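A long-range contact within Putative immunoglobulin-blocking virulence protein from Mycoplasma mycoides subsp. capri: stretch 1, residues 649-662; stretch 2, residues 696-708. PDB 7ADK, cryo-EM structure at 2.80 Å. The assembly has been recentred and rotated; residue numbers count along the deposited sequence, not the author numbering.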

ATOM      1  N   TYR A 649      -9.469   0.520  26.542  1.00 64.86           N
ATOM      2  CA  TYR A 649      -9.662   1.748  27.290  1.00 64.86           C
ATOM      3  C   TYR A 649      -8.333   2.485  27.474  1.00 64.86           C
ATOM      4  O   TYR A 649      -7.306   1.889  27.780  1.00 64.86           O
ATOM      5  CB  TYR A 649     -10.357   1.439  28.625  1.00 64.86           C
ATOM      6  CG  TYR A 649      -9.681   0.408  29.509  1.00 64.86           C
ATOM      7  CD1 TYR A 649     -10.013  -0.952  29.395  1.00 64.86           C
ATOM      8  CD2 TYR A 649      -8.728   0.809  30.456  1.00 64.86           C
ATOM      9  CE1 TYR A 649      -9.388  -1.903  30.221  1.00 64.86           C
ATOM     10  CE2 TYR A 649      -8.105  -0.140  31.289  1.00 64.86           C
ATOM     11  CZ  TYR A 649      -8.432  -1.502  31.171  1.00 64.86           C
ATOM     12  OH  TYR A 649      -7.838  -2.417  31.979  1.00 64.86           O
ATOM     13  N   PHE A 650      -8.328   3.801  27.310  1.00 65.11           N
ATOM     14  CA  PHE A 650      -7.206   4.618  27.751  1.00 65.11           C
ATOM     15  C   PHE A 650      -7.366   4.926  29.243  1.00 65.11           C
ATOM     16  O   PHE A 650      -8.108   5.821  29.629  1.00 65.11           O
ATOM     17  CB  PHE A 650      -7.100   5.872  26.876  1.00 65.11           C
ATOM     18  CG  PHE A 650      -6.034   6.844  27.329  1.00 65.11           C
ATOM     19  CD1 PHE A 650      -4.692   6.436  27.390  1.00 65.11           C
ATOM     20  CD2 PHE A 650      -6.384   8.144  27.723  1.00 65.11           C
ATOM     21  CE1 PHE A 650      -3.711   7.324  27.852  1.00 65.11           C
ATOM     22  CE2 PHE A 650      -5.406   9.030  28.184  1.00 65.11           C
ATOM     23  CZ  PHE A 650      -4.070   8.617  28.249  1.00 65.11           C
ATOM     24  N   GLU A 651      -6.693   4.162  30.092  1.00 67.88           N
ATOM     25  CA  GLU A 651      -6.682   4.376  31.535  1.00 67.88           C
ATOM     26  C   GLU A 651      -5.834   5.599  31.878  1.00 67.88           C
ATOM     27  O   GLU A 651      -4.676   5.705  31.467  1.00 67.88           O
ATOM     28  CB  GLU A 651      -6.204   3.098  32.246  1.00 67.88           C
ATOM     29  CG  GLU A 651      -6.557   3.013  33.735  1.00 67.88           C
ATOM     30  CD  GLU A 651      -5.633   3.787  34.677  1.00 67.88           C
ATOM     31  OE1 GLU A 651      -4.468   4.070  34.331  1.00 67.88           O
ATOM     32  OE2 GLU A 651      -6.062   4.087  35.810  1.00 67.88           O
ATOM     33  N   ILE A 652      -6.406   6.553  32.610  1.00 68.23           N
ATOM     34  CA  ILE A 652      -5.687   7.727  33.105  1.00 68.23           C
ATOM     35  C   ILE A 652      -6.156   8.092  34.519  1.00 68.23           C
ATOM     36  O   ILE A 652      -7.348   8.084  34.807  1.00 68.23           O
ATOM     37  CB  ILE A 652      -5.732   8.872  32.061  1.00 68.23           C
ATOM     38  CG1 ILE A 652      -4.842  10.057  32.469  1.00 68.23           C
ATOM     39  CG2 ILE A 652      -7.146   9.360  31.762  1.00 68.23           C
ATOM     40  CD1 ILE A 652      -4.417  10.940  31.305  1.00 68.23           C
ATOM     41  N   SER A 653      -5.208   8.411  35.402  1.00 73.26           N
ATOM     42  CA  SER A 653      -5.475   8.969  36.730  1.00 73.26           C
ATOM     43  C   SER A 653      -6.152  10.349  36.624  1.00 73.26           C
ATOM     44  O   SER A 653      -6.237  10.949  35.554  1.00 73.26           O
ATOM     45  CB  SER A 653      -4.165   9.023  37.527  1.00 73.26           C
ATOM     46  OG  SER A 653      -4.363   9.363  38.880  1.00 73.26           O
ATOM     47  N   SER A 654      -6.522  10.980  37.732  1.00 75.58           N
ATOM     48  CA  SER A 654      -6.880  12.404  37.754  1.00 75.58           C
ATOM     49  C   SER A 654      -5.625  13.315  37.808  1.00 75.58           C
ATOM     50  O   SER A 654      -5.525  14.218  38.630  1.00 75.58           O
ATOM     51  CB  SER A 654      -7.906  12.650  38.865  1.00 75.58           C
ATOM     52  OG  SER A 654      -8.724  13.751  38.556  1.00 75.58           O
ATOM     53  N   ASP A 655      -4.637  13.088  36.936  1.00 76.75           N
ATOM     54  CA  ASP A 655      -3.533  14.024  36.634  1.00 76.75           C
ATOM     55  C   ASP A 655      -3.904  15.029  35.527  1.00 76.75           C
ATOM     56  O   ASP A 655      -3.125  15.910  35.183  1.00 76.75           O
ATOM     57  CB  ASP A 655      -2.236  13.282  36.245  1.00 76.75           C
ATOM     58  CG  ASP A 655      -2.207  12.750  34.809  1.00 76.75           C
ATOM     59  OD1 ASP A 655      -3.272  12.339  34.326  1.00 76.75           O
ATOM     60  OD2 ASP A 655      -1.134  12.733  34.162  1.00 76.75           O
ATOM     61  N   GLU A 656      -5.089  14.918  34.935  1.00 76.78           N
ATOM     62  CA  GLU A 656      -5.523  15.751  33.817  1.00 76.78           C
ATOM     63  C   GLU A 656      -5.635  17.227  34.178  1.00 76.78           C
ATOM     64  O   GLU A 656      -5.557  18.063  33.295  1.00 76.78           O
ATOM     65  CB  GLU A 656      -6.848  15.231  33.254  1.00 76.78           C
ATOM     66  CG  GLU A 656      -6.710  13.808  32.718  1.00 76.78           C
ATOM     67  CD  GLU A 656      -7.845  13.430  31.774  1.00 76.78           C
ATOM     68  OE1 GLU A 656      -8.943  13.095  32.258  1.00 76.78           O
ATOM     69  OE2 GLU A 656      -7.636  13.480  30.546  1.00 76.78           O
ATOM     70  N   LEU A 657      -5.741  17.566  35.463  1.00 78.55           N
ATOM     71  CA  LEU A 657      -5.648  18.937  35.974  1.00 78.55           C
ATOM     72  C   LEU A 657      -4.279  19.575  35.673  1.00 78.55           C
ATOM     73  O   LEU A 657      -4.161  20.794  35.573  1.00 78.55           O
ATOM     74  CB  LEU A 657      -5.858  18.926  37.497  1.00 78.55           C
ATOM     75  CG  LEU A 657      -7.261  18.541  37.991  1.00 78.55           C
ATOM     76  CD1 LEU A 657      -7.526  17.041  38.010  1.00 78.55           C
ATOM     77  CD2 LEU A 657      -7.426  19.032  39.424  1.00 78.55           C
ATOM     78  N   ASN A 658      -3.252  18.739  35.529  1.00 75.99           N
ATOM     79  CA  ASN A 658      -1.847  19.092  35.393  1.00 75.99           C
ATOM     80  C   ASN A 658      -1.115  18.294  34.289  1.00 75.99           C
ATOM     81  O   ASN A 658       0.107  18.176  34.315  1.00 75.99           O
ATOM     82  CB  ASN A 658      -1.177  19.016  36.775  1.00 75.99           C
ATOM     83  CG  ASN A 658      -1.205  17.633  37.388  1.00 75.99           C
ATOM     84  OD1 ASN A 658      -2.117  17.260  38.107  1.00 75.99           O
ATOM     85  ND2 ASN A 658      -0.193  16.850  37.156  1.00 75.99           N
ATOM     86  N   GLU A 659      -1.821  17.786  33.276  1.00 74.29           N
ATOM     87  CA  GLU A 659      -1.181  17.590  31.974  1.00 74.29           C
ATOM     88  C   GLU A 659      -0.864  18.979  31.391  1.00 74.29           C
ATOM     89  O   GLU A 659      -1.733  19.854  31.362  1.00 74.29           O
ATOM     90  CB  GLU A 659      -2.043  16.769  30.999  1.00 74.29           C
ATOM     91  CG  GLU A 659      -1.426  16.894  29.591  1.00 74.29           C
ATOM     92  CD  GLU A 659      -2.011  16.020  28.493  1.00 74.29           C
ATOM     93  OE1 GLU A 659      -3.222  15.742  28.509  1.00 74.29           O
ATOM     94  OE2 GLU A 659      -1.242  15.665  27.577  1.00 74.29           O
ATOM     95  N   ALA A 660       0.352  19.173  30.887  1.00 72.11           N
ATOM     96  CA  ALA A 660       0.727  20.423  30.268  1.00 72.11           C
ATOM     97  C   ALA A 660      -0.076  20.620  28.957  1.00 72.11           C
ATOM     98  O   ALA A 660      -0.063  19.784  28.052  1.00 72.11           O
ATOM     99  CB  ALA A 660       2.240  20.461  30.149  1.00 72.11           C
ATOM    100  N   ASN A 661      -0.838  21.713  28.917  1.00 77.71           N
ATOM    101  CA  ASN A 661      -2.051  21.909  28.118  1.00 77.71           C
ATOM    102  C   ASN A 661      -1.845  22.503  26.710  1.00 77.71           C
ATOM    103  O   ASN A 661      -2.089  21.840  25.701  1.00 77.71           O
ATOM    104  CB  ASN A 661      -3.051  22.734  28.966  1.00 77.71           C
ATOM    105  CG  ASN A 661      -2.544  24.053  29.549  1.00 77.71           C
ATOM    106  OD1 ASN A 661      -1.400  24.460  29.399  1.00 77.71           O
ATOM    107  ND2 ASN A 661      -3.379  24.789  30.219  1.00 77.71           N
ATOM    108  N   LEU A 662      -1.409  23.761  26.635  1.00 75.98           N
ATOM    109  CA  LEU A 662      -1.297  24.560  25.406  1.00 75.98           C
ATOM    110  C   LEU A 662      -0.082  24.186  24.545  1.00 75.98           C
ATOM    111  O   LEU A 662       0.160  24.791  23.501  1.00 75.98           O
ATOM    112  CB  LEU A 662      -1.228  26.057  25.776  1.00 75.98           C
ATOM    113  CG  LEU A 662      -2.384  26.631  26.617  1.00 75.98           C
ATOM    114  CD1 LEU A 662      -2.033  28.020  27.097  1.00 75.98           C
ATOM    115  CD2 LEU A 662      -3.678  26.694  25.840  1.00 75.98           C
ATOM    116  N   LEU A 696     -12.079  17.050  38.635  1.00 79.82           N
ATOM    117  CA  LEU A 696     -11.401  17.857  37.609  1.00 79.82           C
ATOM    118  C   LEU A 696     -11.546  19.364  37.863  1.00 79.82           C
ATOM    119  O   LEU A 696     -12.615  19.841  38.240  1.00 79.82           O
ATOM    120  CB  LEU A 696     -11.930  17.530  36.203  1.00 79.82           C
ATOM    121  CG  LEU A 696     -11.833  16.063  35.783  1.00 79.82           C
ATOM    122  CD1 LEU A 696     -12.488  15.931  34.418  1.00 79.82           C
ATOM    123  CD2 LEU A 696     -10.396  15.578  35.675  1.00 79.82           C
ATOM    124  N   SER A 697     -10.480  20.109  37.581  1.00 83.95           N
ATOM    125  CA  SER A 697     -10.481  21.573  37.493  1.00 83.95           C
ATOM    126  C   SER A 697     -10.848  22.058  36.083  1.00 83.95           C
ATOM    127  O   SER A 697     -11.065  21.255  35.177  1.00 83.95           O
ATOM    128  CB  SER A 697      -9.100  22.099  37.883  1.00 83.95           C
ATOM    129  OG  SER A 697      -8.126  21.716  36.932  1.00 83.95           O
ATOM    130  N   ASP A 698     -10.865  23.375  35.873  1.00 88.26           N
ATOM    131  CA  ASP A 698     -11.048  24.030  34.575  1.00 88.26           C
ATOM    132  C   ASP A 698     -10.045  23.532  33.510  1.00 88.26           C
ATOM    133  O   ASP A 698     -10.457  23.107  32.435  1.00 88.26           O
ATOM    134  CB  ASP A 698     -10.955  25.542  34.802  1.00 88.26           C
ATOM    135  CG  ASP A 698     -11.247  26.404  33.572  1.00 88.26           C
ATOM    136  OD1 ASP A 698     -11.986  25.976  32.672  1.00 88.26           O
ATOM    137  OD2 ASP A 698     -10.736  27.526  33.505  1.00 88.26           O
ATOM    138  N   GLU A 699      -8.737  23.465  33.790  1.00 88.62           N
ATOM    139  CA  GLU A 699      -7.777  22.857  32.850  1.00 88.62           C
ATOM    140  C   GLU A 699      -7.894  21.331  32.775  1.00 88.62           C
ATOM    141  O   GLU A 699      -7.592  20.746  31.740  1.00 88.62           O
ATOM    142  CB  GLU A 699      -6.342  23.291  33.154  1.00 88.62           C
ATOM    143  CG  GLU A 699      -6.101  24.777  32.865  1.00 88.62           C
ATOM    144  CD  GLU A 699      -6.528  25.215  31.456  1.00 88.62           C
ATOM    145  OE1 GLU A 699      -6.155  24.553  30.464  1.00 88.62           O
ATOM    146  OE2 GLU A 699      -7.214  26.243  31.324  1.00 88.62           O
ATOM    147  N   GLY A 700      -8.431  20.683  33.807  1.00 84.80           N
ATOM    148  CA  GLY A 700      -8.838  19.281  33.764  1.00 84.80           C
ATOM    149  C   GLY A 700      -9.912  19.005  32.715  1.00 84.80           C
ATOM    150  O   GLY A 700      -9.783  18.046  31.954  1.00 84.80           O
ATOM    151  N   ARG A 701     -10.921  19.885  32.610  1.00 83.33           N
ATOM    152  CA  ARG A 701     -11.924  19.861  31.532  1.00 83.33           C
ATOM    153  C   ARG A 701     -11.237  20.042  30.175  1.00 83.33           C
ATOM    154  O   ARG A 701     -11.374  19.194  29.296  1.00 83.33           O
ATOM    155  CB  ARG A 701     -12.992  20.956  31.721  1.00 83.33           C
ATOM    156  CG  ARG A 701     -13.822  20.922  33.014  1.00 83.33           C
ATOM    157  CD  ARG A 701     -14.862  19.796  33.077  1.00 83.33           C
ATOM    158  NE  ARG A 701     -15.843  20.040  34.154  1.00 83.33           N
ATOM    159  CZ  ARG A 701     -17.130  19.752  34.143  1.00 83.33           C
ATOM    160  NH1 ARG A 701     -17.897  20.160  35.098  1.00 83.33           N
ATOM    161  NH2 ARG A 701     -17.697  19.081  33.196  1.00 83.33           N
ATOM    162  N   ARG A 702     -10.441  21.109  30.018  1.00 83.60           N
ATOM    163  CA  ARG A 702      -9.766  21.438  28.751  1.00 83.60           C
ATOM    164  C   ARG A 702      -8.842  20.325  28.266  1.00 83.60           C
ATOM    165  O   ARG A 702      -8.830  20.045  27.077  1.00 83.60           O
ATOM    166  CB  ARG A 702      -8.994  22.761  28.844  1.00 83.60           C
ATOM    167  CG  ARG A 702      -9.842  23.995  29.134  1.00 83.60           C
ATOM    168  CD  ARG A 702     -10.979  24.223  28.175  1.00 83.60           C
ATOM    169  NE  ARG A 702     -11.684  25.466  28.452  1.00 83.60           N
ATOM    170  CZ  ARG A 702     -12.889  25.651  28.911  1.00 83.60           C
ATOM    171  NH1 ARG A 702     -13.282  26.846  29.140  1.00 83.60           N
ATOM    172  NH2 ARG A 702     -13.706  24.693  29.151  1.00 83.60           N
ATOM    173  N   ASN A 703      -8.116  19.643  29.149  1.00 78.09           N
ATOM    174  CA  ASN A 703      -7.257  18.514  28.772  1.00 78.09           C
ATOM    175  C   ASN A 703      -8.036  17.252  28.348  1.00 78.09           C
ATOM    176  O   ASN A 703      -7.637  16.568  27.406  1.00 78.09           O
ATOM    177  CB  ASN A 703      -6.272  18.224  29.919  1.00 78.09           C
ATOM    178  CG  ASN A 703      -5.110  19.197  29.968  1.00 78.09           C
ATOM    179  OD1 ASN A 703      -4.658  19.716  28.961  1.00 78.09           O
ATOM    180  ND2 ASN A 703      -4.557  19.447  31.118  1.00 78.09           N
ATOM    181  N   LEU A 704      -9.164  16.967  29.007  1.00 77.41           N
ATOM    182  CA  LEU A 704     -10.019  15.839  28.644  1.00 77.41           C
ATOM    183  C   LEU A 704     -10.585  16.006  27.232  1.00 77.41           C
ATOM    184  O   LEU A 704     -10.619  15.029  26.486  1.00 77.41           O
ATOM    185  CB  LEU A 704     -11.116  15.662  29.707  1.00 77.41           C
ATOM    186  CG  LEU A 704     -12.084  14.494  29.461  1.00 77.41           C
ATOM    187  CD1 LEU A 704     -11.399  13.139  29.416  1.00 77.41           C
ATOM    188  CD2 LEU A 704     -13.102  14.462  30.589  1.00 77.41           C
ATOM    189  N   ASP A 705     -10.952  17.233  26.832  1.00 79.34           N
ATOM    190  CA  ASP A 705     -11.444  17.515  25.478  1.00 79.34           C
ATOM    191  C   ASP A 705     -10.454  17.092  24.390  1.00 79.34           C
ATOM    192  O   ASP A 705     -10.836  16.445  23.415  1.00 79.34           O
ATOM    193  CB  ASP A 705     -11.760  19.004  25.306  1.00 79.34           C
ATOM    194  CG  ASP A 705     -12.858  19.546  26.220  1.00 79.34           C
ATOM    195  OD1 ASP A 705     -13.525  18.766  26.932  1.00 79.34           O
ATOM    196  OD2 ASP A 705     -13.099  20.771  26.170  1.00 79.34           O
ATOM    197  N   LYS A 706      -9.164  17.366  24.593  1.00 74.96           N
ATOM    198  CA  LYS A 706      -8.127  17.145  23.581  1.00 74.96           C
ATOM    199  C   LYS A 706      -7.934  15.678  23.234  1.00 74.96           C
ATOM    200  O   LYS A 706      -7.763  15.376  22.062  1.00 74.96           O
ATOM    201  CB  LYS A 706      -6.796  17.775  24.004  1.00 74.96           C
ATOM    202  CG  LYS A 706      -6.844  19.248  24.424  1.00 74.96           C
ATOM    203  CD  LYS A 706      -7.807  20.125  23.611  1.00 74.96           C
ATOM    204  CE  LYS A 706      -7.757  21.584  24.056  1.00 74.96           C
ATOM    205  NZ  LYS A 706      -6.490  22.241  23.696  1.00 74.96           N
ATOM    206  N   TYR A 707      -7.998  14.757  24.197  1.00 70.69           N
ATOM    207  CA  TYR A 707      -7.929  13.324  23.896  1.00 70.69           C
ATOM    208  C   TYR A 707      -9.102  12.826  23.040  1.00 70.69           C
ATOM    209  O   TYR A 707      -8.923  11.876  22.295  1.00 70.69           O
ATOM    210  CB  TYR A 707      -7.863  12.484  25.169  1.00 70.69           C
ATOM    211  CG  TYR A 707      -6.589  12.556  25.978  1.00 70.69           C
ATOM    212  CD1 TYR A 707      -5.496  11.719  25.682  1.00 70.69           C
ATOM    213  CD2 TYR A 707      -6.533  13.405  27.090  1.00 70.69           C
ATOM    214  CE1 TYR A 707      -4.349  11.748  26.491  1.00 70.69           C
ATOM    215  CE2 TYR A 707      -5.393  13.425  27.905  1.00 70.69           C
ATOM    216  CZ  TYR A 707      -4.302  12.601  27.610  1.00 70.69           C
ATOM    217  OH  TYR A 707      -3.234  12.610  28.434  1.00 70.69           O
ATOM    218  N   PHE A 708     -10.290  13.427  23.124  1.00 70.69           N
ATOM    219  CA  PHE A 708     -11.394  13.078  22.234  1.00 70.69           C
ATOM    220  C   PHE A 708     -11.285  13.786  20.881  1.00 70.69           C
ATOM    221  O   PHE A 708     -11.537  13.174  19.855  1.00 70.69           O
ATOM    222  CB  PHE A 708     -12.722  13.381  22.935  1.00 70.69           C
ATOM    223  CG  PHE A 708     -13.019  12.452  24.091  1.00 70.69           C
ATOM    224  CD1 PHE A 708     -13.212  11.084  23.841  1.00 70.69           C
ATOM    225  CD2 PHE A 708     -13.152  12.945  25.398  1.00 70.69           C
ATOM    226  CE1 PHE A 708     -13.493  10.207  24.895  1.00 70.69           C
ATOM    227  CE2 PHE A 708     -13.453  12.074  26.454  1.00 70.69           C
ATOM    228  CZ  PHE A 708     -13.606  10.703  26.201  1.00 70.69           C
TER

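The contact turns on one buried amide. Asn 703, on the helix of stretch 2, points its CA-to-CB bond toward the loop and, with chi1 in the m well, spends its ND2 on two backbone carbonyls: ND2 to Glu 656 O is 2.8 Å and nearly straight at 172°, while ND2 to Glu 659 O is 2.9 Å and more bent at 136°. Asparagine suits the place because its NH2 carries two hydrogens, so one side chain can tie two points of the loop.

One helical turn earlier, the roles reverse. Glu 699 also points toward the loop and accepts from it: Asn 661 ND2 lies 2.8 Å from Glu 699 OE1, at an angle of 159°. Asn 661 uses its other end at home, where OD1 takes a weak bond from Leu 662 N at 2.9 Å. Its CB also packs 3.4 Å from Asn 703 OD1. Glu 699 and Asn 703 are one turn apart and so lie on the same side of the helix.

Between the two anchors, at Gly 700, the backbones come close. Leu 657 CA is 3.9 Å from Gly 700 CA, and Gly 700 CA makes a C-H...O contact with Glu 656 O at 3.5 Å. The same carbonyl therefore serves both Asn 703 and the glycine. A CB modelled on Gly 700 would lie 3.5 Å from Leu 657 CG and would clash with Ser 697 O at 3.0 Å; the bare CA leaves that space free. Ser 697 caps the helix, its OG accepting a weak bond from Gly 700 N at 3.3 Å, and that OG also lies 3.5 Å from Leu 657 CG.

Farther out, packing takes over. Leu 657 CD1 meets Leu 696 CD2 at 4.0 Å, just ahead of the helix, and Ser 654 OG approaches the same methyl at 3.8 Å.

At the other end, Tyr 707 is buried and directed at stretch 1. Phe 650 CE2 lies over one face of its ring, 3.4 Å from Tyr 707 CE1; the ring planes meet obliquely at 34°. Ile 652 CD1 adds an apolar contact, 4.1 Å from Tyr 707 CZ. Phe 650 and Ile 652 alternate with Glu 651 on the strand, which lets both point toward the helix while Glu 651 stays out of reach. Glu 656 extends alongside, with OE2 3.5 Å from Tyr 707 CE2 and OE1 3.8 Å from Leu 704 CD1. In all, the stretches bury 739 Å².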